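Glucose-6-phosphate isomerase (Plasmodium falciparum, PDB 3QKI) probably catalyses the interconversion of alpha-D-glucose 6-phosphate and beta-D-fructose 6-phosphate, an early step of glycolysis. Local coordinates at residues A[23-35]-A[77-89]. Sequence-based numbering, arbitrary orientation.
Sequences ITNLKSYKELVTL and TLNKLVEYAEEVE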
loop_
_atom_site.group_PDB
_atom_site.type_symbol
_atom_site.label_atom_id
_atom_site.label_comp_id
_atom_site.label_asym_id
_atom_site.label_seq_id
_atom_site.Cartn_x
_atom_site.Cartn_y
_atom_site.Cartn_z
ATOM N N ILE A 23 -17.144 10.456 25.987
ATOM C CA ILE A 23 -17.000 11.704 25.217
ATOM C C ILE A 23 -18.330 12.141 24.541
ATOM O O ILE A 23 -18.605 13.337 24.382
ATOM C CB ILE A 23 -15.830 11.617 24.196
ATOM C CG1 ILE A 23 -16.008 10.459 23.175
ATOM C CG2 ILE A 23 -14.494 11.579 24.919
ATOM C CD1 ILE A 23 -15.148 10.543 21.889
ATOM N N THR A 24 -19.131 11.158 24.150
ATOM C CA THR A 24 -20.413 11.352 23.468
ATOM C C THR A 24 -21.431 12.112 24.324
ATOM O O THR A 24 -22.389 12.634 23.775
ATOM C CB THR A 24 -20.937 10.023 22.920
ATOM O OG1 THR A 24 -21.005 9.091 23.993
ATOM C CG2 THR A 24 -20.058 9.465 21.810
ATOM N N ASN A 25 -21.201 12.185 25.660
ATOM C CA ASN A 25 -22.041 12.893 26.629
ATOM C C ASN A 25 -21.614 14.341 26.844
ATOM O O ASN A 25 -22.388 15.101 27.421
ATOM C CB ASN A 25 -22.128 12.129 27.953
ATOM C CG ASN A 25 -22.891 10.836 27.811
ATOM O OD1 ASN A 25 -24.093 10.823 27.489
ATOM N ND2 ASN A 25 -22.198 9.714 28.005
ATOM N N LEU A 26 -20.423 14.744 26.347
ATOM C CA LEU A 26 -19.935 16.121 26.478
ATOM C C LEU A 26 -20.836 17.105 25.730
ATOM O O LEU A 26 -21.390 16.775 24.664
ATOM C CB LEU A 26 -18.474 16.263 26.025
ATOM C CG LEU A 26 -17.427 15.479 26.834
ATOM C CD1 LEU A 26 -16.134 15.390 26.087
ATOM C CD2 LEU A 26 -17.154 16.133 28.164
ATOM N N LYS A 27 -21.026 18.293 26.336
ATOM C CA LYS A 27 -21.883 19.359 25.805
ATOM C C LYS A 27 -21.497 19.718 24.382
ATOM O O LYS A 27 -22.370 19.729 23.512
ATOM C CB LYS A 27 -21.865 20.601 26.720
ATOM C CG LYS A 27 -22.795 21.719 26.257
ATOM C CD LYS A 27 -22.434 23.062 26.864
ATOM C CE LYS A 27 -23.518 24.085 26.652
ATOM N NZ LYS A 27 -23.055 25.200 25.779
ATOM N N SER A 28 -20.196 19.995 24.145
ATOM C CA SER A 28 -19.659 20.348 22.831
ATOM C C SER A 28 -19.786 19.219 21.793
ATOM O O SER A 28 -19.935 19.532 20.611
ATOM C CB SER A 28 -18.226 20.848 22.944
ATOM O OG SER A 28 -17.452 19.848 23.576
ATOM N N TYR A 29 -19.785 17.923 22.219
ATOM C CA TYR A 29 -19.975 16.802 21.302
ATOM C C TYR A 29 -21.447 16.783 20.829
ATOM O O TYR A 29 -21.733 16.614 19.633
ATOM C CB TYR A 29 -19.610 15.457 21.984
ATOM C CG TYR A 29 -19.617 14.264 21.046
ATOM C CD1 TYR A 29 -20.808 13.626 20.702
ATOM C CD2 TYR A 29 -18.425 13.724 20.559
ATOM C CE1 TYR A 29 -20.822 12.525 19.853
ATOM C CE2 TYR A 29 -18.430 12.638 19.681
ATOM C CZ TYR A 29 -19.636 12.045 19.324
ATOM O OH TYR A 29 -19.695 10.945 18.497
ATOM N N LYS A 30 -22.381 16.921 21.785
ATOM C CA LYS A 30 -23.813 16.945 21.504
ATOM C C LYS A 30 -24.140 18.132 20.553
ATOM O O LYS A 30 -24.934 17.960 19.633
ATOM C CB LYS A 30 -24.621 17.010 22.809
ATOM C CG LYS A 30 -24.713 15.669 23.529
ATOM C CD LYS A 30 -25.193 15.844 24.948
ATOM C CE LYS A 30 -25.418 14.516 25.633
ATOM N NZ LYS A 30 -25.664 14.675 27.098
ATOM N N GLU A 31 -23.429 19.267 20.705
ATOM C CA GLU A 31 -23.597 20.437 19.849
ATOM C C GLU A 31 -23.058 20.156 18.435
ATOM O O GLU A 31 -23.708 20.525 17.462
ATOM C CB GLU A 31 -22.944 21.688 20.464
ATOM C CG GLU A 31 -23.661 22.156 21.720
ATOM C CD GLU A 31 -23.034 23.302 22.489
ATOM O OE1 GLU A 31 -21.797 23.483 22.409
ATOM O OE2 GLU A 31 -23.789 24.014 23.190
ATOM N N LEU A 32 -21.904 19.458 18.326
ATOM C CA LEU A 32 -21.314 19.064 17.042
ATOM C C LEU A 32 -22.246 18.107 16.275
ATOM O O LEU A 32 -22.330 18.222 15.063
ATOM C CB LEU A 32 -19.908 18.469 17.232
ATOM C CG LEU A 32 -18.805 19.488 17.465
ATOM C CD1 LEU A 32 -17.608 18.864 18.147
ATOM C CD2 LEU A 32 -18.420 20.188 16.192
ATOM N N VAL A 33 -22.993 17.232 16.973
ATOM C CA VAL A 33 -23.975 16.328 16.343
ATOM C C VAL A 33 -25.007 17.174 15.556
ATOM O O VAL A 33 -25.283 16.879 14.391
ATOM C CB VAL A 33 -24.683 15.408 17.383
ATOM C CG1 VAL A 33 -25.809 14.598 16.741
ATOM C CG2 VAL A 33 -23.702 14.480 18.079
ATOM N N THR A 34 -25.528 18.243 16.170
ATOM C CA THR A 34 -26.519 19.104 15.524
ATOM C C THR A 34 -25.916 20.032 14.480
ATOM O O THR A 34 -26.512 20.175 13.415
ATOM C CB THR A 34 -27.515 19.733 16.507
ATOM O OG1 THR A 34 -26.879 20.788 17.202
ATOM C CG2 THR A 34 -28.144 18.715 17.460
ATOM N N LEU A 35 -24.708 20.591 14.734
ATOM C CA LEU A 35 -24.029 21.440 13.741
ATOM C C LEU A 35 -23.678 20.667 12.463
ATOM O O LEU A 35 -23.869 21.189 11.366
ATOM C CB LEU A 35 -22.763 22.050 14.312
ATOM C CG LEU A 35 -22.921 23.157 15.334
ATOM C CD1 LEU A 35 -21.619 23.357 16.066
ATOM C CD2 LEU A 35 -23.304 24.456 14.674
ATOM N N THR A 77 -18.315 26.159 13.077
ATOM C CA THR A 77 -18.241 24.724 13.415
ATOM C C THR A 77 -16.807 24.334 13.820
ATOM O O THR A 77 -16.626 23.540 14.743
ATOM C CB THR A 77 -18.861 23.852 12.330
ATOM O OG1 THR A 77 -20.214 24.258 12.145
ATOM C CG2 THR A 77 -18.832 22.345 12.682
ATOM N N LEU A 78 -15.794 24.933 13.175
ATOM C CA LEU A 78 -14.413 24.644 13.557
ATOM C C LEU A 78 -14.146 25.196 14.960
ATOM O O LEU A 78 -13.455 24.556 15.734
ATOM C CB LEU A 78 -13.402 25.182 12.521
ATOM C CG LEU A 78 -11.931 24.772 12.733
ATOM C CD1 LEU A 78 -11.766 23.262 12.811
ATOM C CD2 LEU A 78 -11.039 25.379 11.672
ATOM N N ASN A 79 -14.740 26.357 15.307
ATOM C CA ASN A 79 -14.608 26.932 16.657
ATOM C C ASN A 79 -15.222 26.007 17.685
ATOM O O ASN A 79 -14.654 25.856 18.767
ATOM C CB ASN A 79 -15.218 28.336 16.734
ATOM C CG ASN A 79 -14.418 29.386 15.985
ATOM O OD1 ASN A 79 -13.273 29.167 15.568
ATOM N ND2 ASN A 79 -15.020 30.546 15.761
ATOM N N LYS A 80 -16.332 25.320 17.327
ATOM C CA LYS A 80 -16.960 24.359 18.230
ATOM C C LYS A 80 -16.057 23.144 18.423
ATOM O O LYS A 80 -15.990 22.609 19.533
ATOM C CB LYS A 80 -18.352 23.949 17.747
ATOM C CG LYS A 80 -19.129 23.056 18.724
ATOM C CD LYS A 80 -19.444 23.739 20.058
ATOM C CE LYS A 80 -20.194 25.062 19.947
ATOM N NZ LYS A 80 -20.444 25.647 21.278
ATOM N N LEU A 81 -15.342 22.716 17.342
ATOM C CA LEU A 81 -14.388 21.605 17.439
ATOM C C LEU A 81 -13.275 21.983 18.435
ATOM O O LEU A 81 -12.876 21.147 19.239
ATOM C CB LEU A 81 -13.812 21.246 16.051
ATOM C CG LEU A 81 -14.697 20.327 15.201
ATOM C CD1 LEU A 81 -14.242 20.327 13.758
ATOM C CD2 LEU A 81 -14.721 18.903 15.742
ATOM N N VAL A 82 -12.832 23.264 18.419
ATOM C CA VAL A 82 -11.827 23.792 19.366
ATOM C C VAL A 82 -12.387 23.777 20.796
ATOM O O VAL A 82 -11.664 23.405 21.723
ATOM C CB VAL A 82 -11.272 25.161 18.921
ATOM C CG1 VAL A 82 -10.376 25.790 20.002
ATOM C CG2 VAL A 82 -10.524 25.016 17.600
ATOM N N GLU A 83 -13.701 24.085 20.962
ATOM C CA GLU A 83 -14.352 24.019 22.272
ATOM C C GLU A 83 -14.377 22.573 22.759
ATOM O O GLU A 83 -14.225 22.349 23.954
ATOM C CB GLU A 83 -15.766 24.591 22.240
ATOM C CG GLU A 83 -15.781 26.108 22.195
ATOM C CD GLU A 83 -17.177 26.687 22.103
ATOM O OE1 GLU A 83 -18.110 26.080 22.678
ATOM O OE2 GLU A 83 -17.340 27.745 21.456
ATOM N N TYR A 84 -14.552 21.605 21.837
ATOM C CA TYR A 84 -14.483 20.181 22.177
ATOM C C TYR A 84 -13.058 19.803 22.668
ATOM O O TYR A 84 -12.937 19.143 23.691
ATOM C CB TYR A 84 -14.940 19.297 21.001
ATOM C CG TYR A 84 -14.782 17.833 21.327
ATOM C CD1 TYR A 84 -13.637 17.134 20.949
ATOM C CD2 TYR A 84 -15.736 17.162 22.088
ATOM C CE1 TYR A 84 -13.464 15.796 21.289
ATOM C CE2 TYR A 84 -15.559 15.831 22.456
ATOM C CZ TYR A 84 -14.426 15.150 22.047
ATOM O OH TYR A 84 -14.267 13.830 22.346
ATOM N N ALA A 85 -11.996 20.245 21.967
ATOM C CA ALA A 85 -10.602 20.009 22.385
ATOM C C ALA A 85 -10.368 20.572 23.807
ATOM O O ALA A 85 -9.736 19.906 24.637
ATOM C CB ALA A 85 -9.642 20.662 21.409
ATOM N N GLU A 86 -10.931 21.750 24.106
ATOM C CA GLU A 86 -10.844 22.377 25.450
ATOM C C GLU A 86 -11.609 21.535 26.504
ATOM O O GLU A 86 -11.092 21.277 27.589
ATOM C CB GLU A 86 -11.426 23.798 25.404
ATOM C CG GLU A 86 -10.493 24.792 24.748
ATOM C CD GLU A 86 -11.077 26.129 24.330
ATOM O OE1 GLU A 86 -12.303 26.336 24.482
ATOM O OE2 GLU A 86 -10.299 26.965 23.820
ATOM N N GLU A 87 -12.820 21.077 26.156
ATOM C CA GLU A 87 -13.642 20.257 27.038
ATOM C C GLU A 87 -13.005 18.898 27.404
ATOM O O GLU A 87 -13.197 18.427 28.526
ATOM C CB GLU A 87 -15.048 20.102 26.477
ATOM C CG GLU A 87 -16.067 19.880 27.577
ATOM C CD GLU A 87 -17.525 19.779 27.182
ATOM O OE1 GLU A 87 -17.916 20.332 26.130
ATOM O OE2 GLU A 87 -18.297 19.198 27.976
ATOM N N VAL A 88 -12.242 18.280 26.485
ATOM C CA VAL A 88 -11.526 17.025 26.786
ATOM C C VAL A 88 -10.141 17.291 27.411
ATOM O O VAL A 88 -9.402 16.340 27.689
ATOM C CB VAL A 88 -11.401 16.035 25.596
ATOM C CG1 VAL A 88 -12.744 15.520 25.160
ATOM C CG2 VAL A 88 -10.630 16.637 24.427
ATOM N N GLU A 89 -9.786 18.572 27.611
ATOM C CA GLU A 89 -8.520 19.013 28.214
ATOM C C GLU A 89 -7.320 18.528 27.411
ATOM O O GLU A 89 -6.345 18.028 27.970
ATOM C CB GLU A 89 -8.424 18.591 29.702
ATOM C CG GLU A 89 -9.550 19.131 30.555
ATOM C CD GLU A 89 -9.442 18.763 32.018
ATOM O OE1 GLU A 89 -9.682 17.581 32.357
ATOM O OE2 GLU A 89 -9.128 19.664 32.827
HETATM O O HOH W 1 -20.282 18.489 29.315
HETATM O O HOH W 2 -22.942 26.682 23.143
#
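With CG swung away from its own backbone N (chi1 -152°) and an extended chain beyond, Glu-87 reaches the first turn of helix 27-35, where Ser-28, its OG rotated between N and carbonyl carbon (chi1 57°), turns a hydroxyl to meet it. Two donors of the serine grip one oxygen: Ser-28 N bonds Glu-87 OE1 at 3.0 Å on the syn side, nearly straight at 161°, while Ser-28 OG donates to OE1 at 2.6 Å from above the carboxylate plane. The other oxygen, OE2, takes a weak bond from Lys-27 N and shares a water with it. Leu-26 at the N-cap position offers no polar side chain; a glutamate from the partner helix serves the first amides instead.

Further along, the doubled-back chain of Lys-80 lays Lys-80 CG 3.8 Å from Leu-32 CG and still brings Lys-80 NZ to Glu-31 OE1 at 2.8 Å, from above the carboxylate plane. Lys-80 also bridges to Glu-83, and Glu-31 to Lys-27, completing a four-residue salt-bridge network.

Beneath the polar side, Leu-32 drops among Thr-77, Lys-80, Leu-81 and Tyr-84, its CD1 3.8 Å from Leu-81 CD2, while Ser-28 and Lys-80 are also knobs in holes of the opposing helix. Leu-26 crosses Tyr-84 at about a right angle, its CD1 3.7 Å from Tyr-84 CE2; the Tyr-84 hydroxyl lies beside Ile-23 and bonds the carbonyl of Leu-543, and the ring stacks on Phe-365. The axes of helix 27-35 and helix 77-87 approach to 8.9 Å, running nearly antiparallel, which fastens the N-terminal helix to helix 75-87, with helix 356-371 beside both, away from the substrate site. As a worked example of a carboxylate accepting from first-turn amides, the chemistry implies that the positive end of the helix dipole, together with the serine hydroxyl, would probably favour the charged form of Glu-87.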